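PDB 2ORY: lipase from Photobacterium sp. M37, which probably hydrolyses the ester bonds of triacylglycerols as a cold-adapted lipase of the alpha/beta-hydrolase fold. Local coordinates for residues E6-M9 / L10-Y14. Residues are numbered along the deposited sequence; the frame is centred on the assembly and turned at random.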
# COMPACT_ATOMS: atom_id res chain seq x y z
N GLU A 6 -2.22 9.66 10.72
CA GLU A 6 -2.27 8.24 10.38
C GLU A 6 -3.69 7.78 10.06
O GLU A 6 -3.90 7.03 9.11
CB GLU A 6 -1.69 7.41 11.51
CG GLU A 6 -0.25 7.75 11.77
CD GLU A 6 -0.06 8.66 12.96
OE1 GLU A 6 -0.67 9.76 13.02
OE2 GLU A 6 0.73 8.26 13.84
N GLN A 7 -4.65 8.23 10.86
CA GLN A 7 -6.05 7.88 10.65
C GLN A 7 -6.54 8.50 9.34
O GLN A 7 -7.34 7.90 8.62
CB GLN A 7 -6.90 8.41 11.81
CG GLN A 7 -6.55 7.81 13.15
CD GLN A 7 -7.39 8.40 14.26
OE1 GLN A 7 -7.29 9.59 14.56
NE2 GLN A 7 -8.24 7.57 14.85
N LEU A 8 -6.06 9.69 9.03
CA LEU A 8 -6.48 10.35 7.81
C LEU A 8 -5.99 9.58 6.61
O LEU A 8 -6.76 9.31 5.70
CB LEU A 8 -5.95 11.78 7.76
CG LEU A 8 -6.36 12.57 6.52
CD1 LEU A 8 -7.87 12.70 6.46
CD2 LEU A 8 -5.71 13.94 6.58
N MET A 9 -4.71 9.22 6.61
CA MET A 9 -4.13 8.45 5.51
C MET A 9 -4.77 7.05 5.38
O MET A 9 -4.79 6.48 4.29
CB MET A 9 -2.62 8.33 5.71
CG MET A 9 -1.86 9.66 5.70
SD MET A 9 -2.21 10.77 4.32
CE MET A 9 -1.35 10.06 3.08
N LEU A 10 -5.27 6.50 6.48
CA LEU A 10 -5.93 5.19 6.43
C LEU A 10 -7.20 5.38 5.61
O LEU A 10 -7.57 4.52 4.81
CB LEU A 10 -6.33 4.72 7.84
CG LEU A 10 -7.04 3.36 7.85
CD1 LEU A 10 -6.02 2.29 7.44
CD2 LEU A 10 -7.62 3.05 9.23
N ALA A 11 -7.85 6.52 5.82
CA ALA A 11 -9.07 6.86 5.10
C ALA A 11 -8.82 6.99 3.60
O ALA A 11 -9.62 6.55 2.78
CB ALA A 11 -9.66 8.17 5.65
N PHE A 12 -7.70 7.60 3.23
CA PHE A 12 -7.37 7.76 1.82
C PHE A 12 -6.95 6.43 1.22
O PHE A 12 -7.26 6.14 0.07
CB PHE A 12 -6.23 8.77 1.64
CG PHE A 12 -6.65 10.19 1.81
CD1 PHE A 12 -6.10 10.99 2.82
CD2 PHE A 12 -7.58 10.76 0.94
CE1 PHE A 12 -6.45 12.32 2.95
CE2 PHE A 12 -7.95 12.09 1.07
CZ PHE A 12 -7.38 12.88 2.07
N SER A 13 -6.26 5.62 2.01
CA SER A 13 -5.81 4.33 1.54
C SER A 13 -7.02 3.45 1.25
O SER A 13 -7.03 2.72 0.26
CB SER A 13 -4.91 3.64 2.57
OG SER A 13 -3.62 4.23 2.59
N TYR A 14 -8.03 3.54 2.11
CA TYR A 14 -9.23 2.71 1.92
C TYR A 14 -10.20 3.22 0.86
O TYR A 14 -10.88 2.43 0.20
CB TYR A 14 -9.96 2.49 3.25
CG TYR A 14 -9.40 1.29 4.00
CD1 TYR A 14 -8.05 1.24 4.34
CD2 TYR A 14 -10.21 0.20 4.34
CE1 TYR A 14 -7.50 0.13 4.99
CE2 TYR A 14 -9.67 -0.93 5.00
CZ TYR A 14 -8.31 -0.95 5.32
OH TYR A 14 -7.74 -2.04 5.95
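Met9 O takes two hydrogen bonds from Ser13, one turn further along helix 5-15. The backbone N of Ser13 lies 2.8 Å from Met9 O (N-H...O 152°), and Ser13 OG gives that oxygen a second bond of 3.1 Å from the opposite face of its carbonyl plane. Serine suits the place because its short side chain, with OG beside its own backbone N (chi1 -75°), folds back onto the helix. The neighbouring i to i+4 bonds are purely backbone: Leu10 N to Glu6 O (3.0 Å), Ala11 N to Gln7 O and Phe12 N to Leu8 O.

On another side of the helix, Leu8 and Phe12 run side by side. With CG of Leu8 turned away from its own N (chi1 -179°), the branch point Leu8 CG meets Phe12 CE1 at 3.6 Å, and both methyls approach that ring carbon, so leucine's branched end gives it three carbons to rest on. Met9, its flexible chain bent at chi2 and chi3, brings SD to 4.2 Å from Phe12 CD1, a Met-aromatic contact whose sulfur sits oblique to the ring. The flat, apolar Phe12 ring can thus meet Leu8, Met9, Phe47 and, edge-to-face, Trp52 at once, while Met9 also packs on Ile204 and Cys169.

Beyond this apolar packing, hydrogen bonds between Phe12 O and Tyr74 OH and between Ser13 OG and Thr171 OG1 join the helix to the central sheet. The bonds to Met9 O hold the serine against its own helix, while that to Thr171 links it to strand 166-173, which leads into the putative nucleophile elbow, where Ser13 touches His173.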